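Local coordinates for protein amidohydrolase (Thermotoga maritima, PDB 3OOQ) that probably hydrolyses amide bonds as a TIM-barrel amidohydrolase, perhaps with an allantoinase-like activity, its true substrate being uncertain, at residues P57-A62 and K334-N339; V269-L274 and E289-L294; P273-R278 and A315-A320. All blocks are in the same frame, centred on the assembly; numbering follows the deposited sequence.

Contact 1 of 3, residues P57-A62 and K334-N339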
loop_
_atom_site.group_PDB
_atom_site.type_symbol
_atom_site.label_atom_id
_atom_site.label_comp_id
_atom_site.label_asym_id
_atom_site.label_seq_id
_atom_site.Cartn_x
_atom_site.Cartn_y
_atom_site.Cartn_z
ATOM N N PRO F 57 -39.575 22.653 -32.325
ATOM C CA PRO F 57 -38.337 22.066 -32.802
ATOM C C PRO F 57 -37.820 21.093 -31.733
ATOM O O PRO F 57 -38.223 21.192 -30.563
ATOM C CB PRO F 57 -37.386 23.266 -32.895
ATOM C CG PRO F 57 -37.884 24.233 -31.929
ATOM C CD PRO F 57 -39.367 24.001 -31.762
ATOM N N GLY F 58 -36.966 20.148 -32.123
ATOM C CA GLY F 58 -36.289 19.308 -31.124
ATOM C C GLY F 58 -35.403 20.185 -30.248
ATOM O O GLY F 58 -34.785 21.140 -30.743
ATOM N N PHE F 59 -35.329 19.868 -28.954
ATOM C CA PHE F 59 -34.413 20.580 -28.049
ATOM C C PHE F 59 -32.979 20.156 -28.263
ATOM O O PHE F 59 -32.703 19.046 -28.726
ATOM C CB PHE F 59 -34.805 20.413 -26.581
ATOM C CG PHE F 59 -36.183 20.925 -26.264
ATOM C CD1 PHE F 59 -36.548 22.221 -26.604
ATOM C CD2 PHE F 59 -37.110 20.113 -25.602
ATOM C CE1 PHE F 59 -37.821 22.709 -26.310
ATOM C CE2 PHE F 59 -38.390 20.592 -25.306
ATOM C CZ PHE F 59 -38.742 21.892 -25.651
ATOM N N VAL F 60 -32.072 21.072 -27.937
ATOM C CA VAL F 60 -30.672 20.928 -28.260
ATOM C C VAL F 60 -29.897 21.178 -26.978
ATOM O O VAL F 60 -29.929 22.277 -26.432
ATOM C CB VAL F 60 -30.244 21.941 -29.361
ATOM C CG1 VAL F 60 -28.788 21.769 -29.732
ATOM C CG2 VAL F 60 -31.151 21.830 -30.613
ATOM N N ASP F 61 -29.228 20.149 -26.478
ATOM C CA ASP F 61 -28.420 20.328 -25.283
ATOM C C ASP F 61 -26.970 20.537 -25.660
ATOM O O ASP F 61 -26.319 19.632 -26.196
ATOM C CB ASP F 61 -28.539 19.138 -24.333
ATOM C CG ASP F 61 -28.089 19.481 -22.930
ATOM O OD1 ASP F 61 -26.991 20.047 -22.771
ATOM O OD2 ASP F 61 -28.836 19.198 -21.976
ATOM N N ALA F 62 -26.467 21.730 -25.377
ATOM C CA ALA F 62 -25.118 22.086 -25.795
ATOM C C ALA F 62 -23.963 21.399 -25.016
ATOM O O ALA F 62 -22.815 21.557 -25.379
ATOM C CB ALA F 62 -24.953 23.587 -25.773
ATOM N N LYS F 334 -35.826 29.546 -26.143
ATOM C CA LYS F 334 -34.652 29.873 -26.977
ATOM C C LYS F 334 -33.358 29.237 -26.434
ATOM O O LYS F 334 -32.531 28.742 -27.203
ATOM C CB LYS F 334 -34.438 31.391 -27.095
ATOM C CG LYS F 334 -35.523 32.155 -27.815
ATOM C CD LYS F 334 -35.152 33.629 -27.995
ATOM C CE LYS F 334 -36.298 34.390 -28.706
ATOM N NZ LYS F 334 -35.871 35.714 -29.260
ATOM N N ILE F 335 -33.179 29.258 -25.117
ATOM C CA ILE F 335 -31.951 28.685 -24.533
ATOM C C ILE F 335 -31.927 27.151 -24.586
ATOM O O ILE F 335 -30.913 26.511 -24.240
ATOM C CB ILE F 335 -31.660 29.211 -23.111
ATOM C CG1 ILE F 335 -32.666 28.679 -22.090
ATOM C CG2 ILE F 335 -31.603 30.721 -23.110
ATOM C CD1 ILE F 335 -32.334 29.088 -20.629
ATOM N N LEU F 336 -33.045 26.571 -25.013
ATOM C CA LEU F 336 -33.143 25.141 -25.249
ATOM C C LEU F 336 -33.035 24.760 -26.721
ATOM O O LEU F 336 -32.922 23.560 -27.050
ATOM C CB LEU F 336 -34.443 24.593 -24.676
ATOM C CG LEU F 336 -34.586 24.585 -23.152
ATOM C CD1 LEU F 336 -36.016 24.148 -22.780
ATOM C CD2 LEU F 336 -33.524 23.684 -22.486
ATOM N N THR F 337 -33.053 25.772 -27.594
ATOM C CA THR F 337 -33.187 25.561 -29.044
ATOM C C THR F 337 -32.167 26.357 -29.889
ATOM O O THR F 337 -31.057 25.869 -30.146
ATOM C CB THR F 337 -34.651 25.822 -29.499
ATOM O OG1 THR F 337 -35.072 27.092 -28.990
ATOM C CG2 THR F 337 -35.606 24.731 -28.957
ATOM N N VAL F 338 -32.532 27.574 -30.306
ATOM C CA VAL F 338 -31.710 28.376 -31.210
ATOM C C VAL F 338 -30.373 28.838 -30.592
ATOM O O VAL F 338 -29.350 28.834 -31.265
ATOM C CB VAL F 338 -32.523 29.595 -31.804
ATOM C CG1 VAL F 338 -33.028 30.539 -30.705
ATOM C CG2 VAL F 338 -31.690 30.378 -32.848
ATOM N N ASN F 339 -30.383 29.248 -29.328
ATOM C CA ASN F 339 -29.130 29.634 -28.631
ATOM C C ASN F 339 -28.080 28.504 -28.570
ATOM O O ASN F 339 -26.959 28.704 -29.039
ATOM C CB ASN F 339 -29.422 30.178 -27.227
ATOM C CG ASN F 339 -30.069 31.550 -27.238
ATOM O OD1 ASN F 339 -30.614 31.987 -28.249
ATOM N ND2 ASN F 339 -30.019 32.244 -26.092
#
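The Phe59 ring carries Leu336 on one face and Thr337 at its edge. Leu336 CD1 sits 4.2 Å above the ring plane, toward the rim, while Leu336 CB comes within 3.7 Å of Phe59 CD1. Near the plane, Thr337 CG2 approaches Phe59 CD1 to 3.6 Å, and the same methyl rests against the Pro57 ring, with Pro57 CG 3.8 Å from Thr337 CG2. Threonine suits this place because its branches part company: OG1 lies between the backbone N and the carbonyl carbon (chi1 51°) and bonds to Leu333 O, which leaves CG2 anti to the carbonyl carbon, beside the two rings. Beside these apolar groups, Val60 N donates to Leu336 O at 2.8 Å (163° at the hydrogen), and Phe59 CA adds a weak, bent CA-H...O contact to the same oxygen. Leu336 belongs to a type I turn, Lys334 to Thr337, leading into helix 338-343. Beyond the strand the chain turns at Ala62 and goes on to His63, first of a His-x-His sequence that in related amidohydrolases binds metal. The buried Leu336 carbonyl thus has a strand N-H to satisfy it, with apolar carbon packed beside this polar link.

Contact 2 of 3, residues V269-L274 and E289-L294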
loop_
_atom_site.group_PDB
_atom_site.type_symbol
_atom_site.label_atom_id
_atom_site.label_comp_id
_atom_site.label_asym_id
_atom_site.label_seq_id
_atom_site.Cartn_x
_atom_site.Cartn_y
_atom_site.Cartn_z
ATOM N N VAL F 269 -22.088 31.351 -22.641
ATOM C CA VAL F 269 -22.094 30.520 -21.456
ATOM C C VAL F 269 -23.201 29.478 -21.561
ATOM O O VAL F 269 -24.371 29.826 -21.737
ATOM C CB VAL F 269 -22.322 31.330 -20.177
ATOM C CG1 VAL F 269 -22.185 30.423 -18.952
ATOM C CG2 VAL F 269 -21.353 32.497 -20.095
ATOM N N VAL F 270 -22.815 28.206 -21.476
ATOM C CA VAL F 270 -23.774 27.116 -21.333
ATOM C C VAL F 270 -24.022 26.920 -19.842
ATOM O O VAL F 270 -23.234 26.261 -19.155
ATOM C CB VAL F 270 -23.279 25.789 -21.991
ATOM C CG1 VAL F 270 -24.372 24.751 -21.946
ATOM C CG2 VAL F 270 -22.884 26.026 -23.459
ATOM N N VAL F 271 -25.105 27.513 -19.348
ATOM C CA VAL F 271 -25.447 27.459 -17.919
ATOM C C VAL F 271 -26.086 26.110 -17.578
ATOM O O VAL F 271 -26.557 25.391 -18.464
ATOM C CB VAL F 271 -26.353 28.639 -17.449
ATOM C CG1 VAL F 271 -25.740 29.979 -17.805
ATOM C CG2 VAL F 271 -27.748 28.550 -18.069
ATOM N N GLY F 272 -26.069 25.769 -16.289
ATOM C CA GLY F 272 -26.554 24.477 -15.833
ATOM C C GLY F 272 -25.391 23.530 -15.570
ATOM O O GLY F 272 -24.257 23.819 -15.958
ATOM N N PRO F 273 -25.657 22.419 -14.864
ATOM C CA PRO F 273 -26.987 22.087 -14.329
ATOM C C PRO F 273 -27.399 23.055 -13.201
ATOM O O PRO F 273 -26.549 23.486 -12.428
ATOM C CB PRO F 273 -26.787 20.674 -13.777
ATOM C CG PRO F 273 -25.306 20.685 -13.285
ATOM C CD PRO F 273 -24.587 21.566 -14.296
ATOM N N LEU F 274 -28.686 23.372 -13.112
ATOM C CA LEU F 274 -29.215 24.317 -12.115
ATOM C C LEU F 274 -30.249 23.716 -11.147
ATOM O O LEU F 274 -30.299 24.080 -9.969
ATOM C CB LEU F 274 -29.820 25.544 -12.815
ATOM C CG LEU F 274 -28.877 26.539 -13.478
ATOM C CD1 LEU F 274 -29.684 27.483 -14.378
ATOM C CD2 LEU F 274 -28.042 27.323 -12.440
ATOM N N GLU F 289 -31.584 32.044 -10.722
ATOM C CA GLU F 289 -31.677 33.446 -11.124
ATOM C C GLU F 289 -30.649 33.867 -12.162
ATOM O O GLU F 289 -30.794 34.918 -12.795
ATOM C CB GLU F 289 -31.525 34.338 -9.904
ATOM C CG GLU F 289 -32.677 34.238 -8.927
ATOM C CD GLU F 289 -32.656 35.363 -7.922
ATOM O OE1 GLU F 289 -31.554 35.825 -7.562
ATOM O OE2 GLU F 289 -33.741 35.791 -7.500
ATOM N N THR F 290 -29.611 33.055 -12.326
ATOM C CA THR F 290 -28.553 33.332 -13.284
ATOM C C THR F 290 -29.085 33.438 -14.730
ATOM O O THR F 290 -28.593 34.241 -15.526
ATOM C CB THR F 290 -27.385 32.296 -13.157
ATOM O OG1 THR F 290 -26.182 32.871 -13.664
ATOM C CG2 THR F 290 -27.672 31.015 -13.926
ATOM N N ILE F 291 -30.101 32.644 -15.060
ATOM C CA ILE F 291 -30.691 32.707 -16.387
ATOM C C ILE F 291 -31.139 34.158 -16.674
ATOM O O ILE F 291 -30.638 34.802 -17.599
ATOM C CB ILE F 291 -31.837 31.686 -16.556
ATOM C CG1 ILE F 291 -31.269 30.246 -16.599
ATOM C CG2 ILE F 291 -32.676 32.004 -17.816
ATOM C CD1 ILE F 291 -32.312 29.155 -16.445
ATOM N N ALA F 292 -32.026 34.667 -15.831
ATOM C CA ALA F 292 -32.518 36.041 -15.918
ATOM C C ALA F 292 -31.371 37.038 -15.962
ATOM O O ALA F 292 -31.347 37.931 -16.822
ATOM C CB ALA F 292 -33.422 36.343 -14.725
ATOM N N LYS F 293 -30.414 36.876 -15.041
ATOM C CA LYS F 293 -29.365 37.854 -14.876
ATOM C C LYS F 293 -28.507 37.952 -16.131
ATOM O O LYS F 293 -28.211 39.055 -16.602
ATOM C CB LYS F 293 -28.512 37.554 -13.645
ATOM C CG LYS F 293 -29.282 37.699 -12.347
ATOM C CD LYS F 293 -28.478 37.255 -11.137
ATOM C CE LYS F 293 -29.166 37.728 -9.863
ATOM N NZ LYS F 293 -28.190 38.369 -8.967
ATOM N N LEU F 294 -28.132 36.811 -16.682
ATOM C CA LEU F 294 -27.272 36.804 -17.854
ATOM C C LEU F 294 -28.035 37.316 -19.064
ATOM O O LEU F 294 -27.522 38.157 -19.796
ATOM C CB LEU F 294 -26.664 35.418 -18.086
ATOM C CG LEU F 294 -25.690 34.990 -16.973
ATOM C CD1 LEU F 294 -25.097 33.617 -17.222
ATOM C CD2 LEU F 294 -24.573 36.021 -16.810
#
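Val271 on the strand and Leu274 just past it send their methyls into the face that helix 290-294 presents with Thr290, Ile291 and Leu294. The Val271 and Leu294 side chains lie alongside each other, pointing opposite ways, which brings Val271 CG1 and Leu294 CD1 to 3.7 Å. The other valine branch, CG2, leans toward Ile291, whose CG1 is 4.2 Å away. A branched valine is apt here, since one short side chain serves two helix residues. Leu274 divides its methyls similarly: its CD1 meets Ile291 CD1 at 3.7 Å, the two side chains crossing obliquely, and its CD2 lies 4.0 Å from Thr290 CG2. Ile291 does not start out toward the strand, but its CD1, anti to CA (chi2 167°), brings the end of the chain back to Leu274. Thr290 takes part through its methyl: OG1 is anti to the backbone N, and CG2, left between N and the carbonyl carbon, faces Leu274.

The axes of strand 269-271 and helix 290-294 come within 10.5 Å and run nearly antiparallel, at 157°, as expected where the helix of a beta-alpha-beta unit packs back on its first strand, on the outer side of the barrel. Leu303 and Ile301 of the second strand, 301-303, continue the apolar layer, touching Val271 and Leu274, and Leu294, respectively. Between Val271 and Leu274 the chain bends through Gly272 and a cis peptide to Pro273. At the backbone angles of Gly272, with phi positive at 101°, a CB would crowd the Val271 carbonyl oxygen, so glycine fits. The contact of strand end and loop with the helix therefore rests on apolar packing, while backbone hydrogen bonds of Val269 and Val271 go to residues in and around strand 301-303.

Contact 3 of 3, residues P273-R278 and A315-A320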
loop_
_atom_site.group_PDB
_atom_site.type_symbol
_atom_site.label_atom_id
_atom_site.label_comp_id
_atom_site.label_asym_id
_atom_site.label_seq_id
_atom_site.Cartn_x
_atom_site.Cartn_y
_atom_site.Cartn_z
ATOM N N PRO F 273 -25.657 22.419 -14.864
ATOM C CA PRO F 273 -26.987 22.087 -14.329
ATOM C C PRO F 273 -27.399 23.055 -13.201
ATOM O O PRO F 273 -26.549 23.486 -12.428
ATOM C CB PRO F 273 -26.787 20.674 -13.777
ATOM C CG PRO F 273 -25.306 20.685 -13.285
ATOM C CD PRO F 273 -24.587 21.566 -14.296
ATOM N N LEU F 274 -28.686 23.372 -13.112
ATOM C CA LEU F 274 -29.215 24.317 -12.115
ATOM C C LEU F 274 -30.249 23.716 -11.147
ATOM O O LEU F 274 -30.299 24.080 -9.969
ATOM C CB LEU F 274 -29.820 25.544 -12.815
ATOM C CG LEU F 274 -28.877 26.539 -13.478
ATOM C CD1 LEU F 274 -29.684 27.483 -14.378
ATOM C CD2 LEU F 274 -28.042 27.323 -12.440
ATOM N N LEU F 275 -31.079 22.814 -11.659
ATOM C CA LEU F 275 -32.002 22.047 -10.838
ATOM C C LEU F 275 -31.261 20.885 -10.162
ATOM O O LEU F 275 -31.504 19.723 -10.474
ATOM C CB LEU F 275 -33.142 21.503 -11.709
ATOM C CG LEU F 275 -34.359 20.881 -11.008
ATOM C CD1 LEU F 275 -35.374 21.929 -10.628
ATOM C CD2 LEU F 275 -35.005 19.833 -11.887
ATOM N N THR F 276 -30.373 21.207 -9.224
ATOM C CA THR F 276 -29.443 20.233 -8.660
ATOM C C THR F 276 -28.839 20.737 -7.343
ATOM O O THR F 276 -28.818 21.939 -7.080
ATOM C CB THR F 276 -28.315 19.896 -9.667
ATOM O OG1 THR F 276 -27.695 18.664 -9.299
ATOM C CG2 THR F 276 -27.236 21.029 -9.733
ATOM N N PHE F 277 -28.343 19.811 -6.527
ATOM C CA PHE F 277 -27.721 20.137 -5.242
ATOM C C PHE F 277 -26.328 20.748 -5.419
ATOM O O PHE F 277 -25.557 20.320 -6.279
ATOM C CB PHE F 277 -27.604 18.866 -4.406
ATOM C CG PHE F 277 -27.136 19.089 -2.994
ATOM C CD1 PHE F 277 -27.968 19.697 -2.052
ATOM C CD2 PHE F 277 -25.878 18.613 -2.583
ATOM C CE1 PHE F 277 -27.552 19.863 -0.735
ATOM C CE2 PHE F 277 -25.441 18.779 -1.262
ATOM C CZ PHE F 277 -26.280 19.396 -0.334
ATOM N N ARG F 278 -26.020 21.729 -4.584
ATOM C CA ARG F 278 -24.707 22.370 -4.593
ATOM C C ARG F 278 -23.737 21.467 -3.842
ATOM O O ARG F 278 -23.516 21.628 -2.650
ATOM C CB ARG F 278 -24.791 23.768 -3.953
ATOM C CG ARG F 278 -25.752 24.706 -4.676
ATOM C CD ARG F 278 -26.158 25.905 -3.807
ATOM N NE ARG F 278 -27.129 26.763 -4.503
ATOM C CZ ARG F 278 -28.442 26.522 -4.576
ATOM N NH1 ARG F 278 -28.969 25.437 -4.000
ATOM N NH2 ARG F 278 -29.233 27.355 -5.235
ATOM N N ALA F 315 -35.107 17.911 -19.344
ATOM C CA ALA F 315 -34.707 19.241 -19.794
ATOM C C ALA F 315 -35.836 20.281 -19.647
ATOM O O ALA F 315 -35.584 21.418 -19.201
ATOM C CB ALA F 315 -34.205 19.189 -21.230
ATOM N N THR F 316 -37.066 19.904 -20.018
ATOM C CA THR F 316 -38.202 20.841 -19.923
ATOM C C THR F 316 -38.599 21.121 -18.492
ATOM O O THR F 316 -39.177 22.177 -18.201
ATOM C CB THR F 316 -39.459 20.391 -20.720
ATOM O OG1 THR F 316 -39.946 19.138 -20.211
ATOM C CG2 THR F 316 -39.117 20.251 -22.198
ATOM N N VAL F 317 -38.321 20.163 -17.608
ATOM C CA VAL F 317 -38.624 20.305 -16.193
ATOM C C VAL F 317 -37.697 21.357 -15.576
ATOM O O VAL F 317 -38.157 22.245 -14.839
ATOM C CB VAL F 317 -38.510 18.959 -15.410
ATOM C CG1 VAL F 317 -38.886 19.153 -13.947
ATOM C CG2 VAL F 317 -39.398 17.887 -16.020
ATOM N N GLN F 318 -36.406 21.259 -15.891
ATOM C CA GLN F 318 -35.433 22.241 -15.432
ATOM C C GLN F 318 -35.742 23.644 -15.988
ATOM O O GLN F 318 -35.764 24.617 -15.238
ATOM C CB GLN F 318 -34.010 21.844 -15.824
ATOM C CG GLN F 318 -33.003 22.892 -15.346
ATOM C CD GLN F 318 -31.562 22.541 -15.614
ATOM O OE1 GLN F 318 -30.719 22.731 -14.740
ATOM N NE2 GLN F 318 -31.254 22.056 -16.824
ATOM N N ALA F 319 -35.983 23.741 -17.293
ATOM C CA ALA F 319 -36.302 25.046 -17.899
ATOM C C ALA F 319 -37.541 25.652 -17.255
ATOM O O ALA F 319 -37.475 26.761 -16.726
ATOM C CB ALA F 319 -36.469 24.925 -19.396
ATOM N N ALA F 320 -38.650 24.908 -17.253
ATOM C CA ALA F 320 -39.909 25.375 -16.644
ATOM C C ALA F 320 -39.725 25.917 -15.233
ATOM O O ALA F 320 -40.233 26.980 -14.903
ATOM C CB ALA F 320 -40.943 24.282 -16.660
#
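The loop that leaves strand 269-271 and makes an inverse gamma turn centred on Leu275 is tied by Leu274 and Leu275 to Gln318 of helix 315-321. Gln318 OE1 receives both successive amides, Leu274 N at 2.7 Å and Leu275 N at 3.1 Å. The first approaches nearly in line with the carbonyl, its C=O...N angle being 171°. The second comes in bent, at 129°, and is tilted 20° from the carbonyl plane. Gln318 has the length for this: its CG is anti to the backbone N and the chain stays extended beyond, carrying the amide to the turn. On the way Gln318 CG packs on Leu275 CB, 3.9 Å away, and Leu275 CD2 looks toward Val317 CG1 at 4.4 Å. At the other end of the amide NE2 donates to Met304 O. Leu275 also packs on Phe314 of a neighbouring subunit, another copy of the protein, and Arg278 NH1 forms a salt bridge with Glu71 of that chain. Two N-H groups of a loop outside any helix or strand thus share one buried oxygen, and with NE2 also bonded the carboxamide is fixed in rotation, linking loop, helix and the chain after strand 301-303.

From the N terminus, strand 54-64 is reached first; contact 1 joins it to 334-339 and so closes a loop of some 270 residues, which holds both other contacts. Contacts 2 and 3 share Pro273 and Leu274 as their starting point; contact 2 closes a short loop with helix 290-297, and contact 3 a longer one with helix 315-321. Contact 1 thus ties an early barrel strand to the turn before helix 338-343, while the other two fasten strand 269-271 and its loop to the two helices. Direct packing joins them too, Ile335 CD1 on Ile291 CG2 between contacts 1 and 2, Leu336 CD1 on Ala319 CB between 1 and 3.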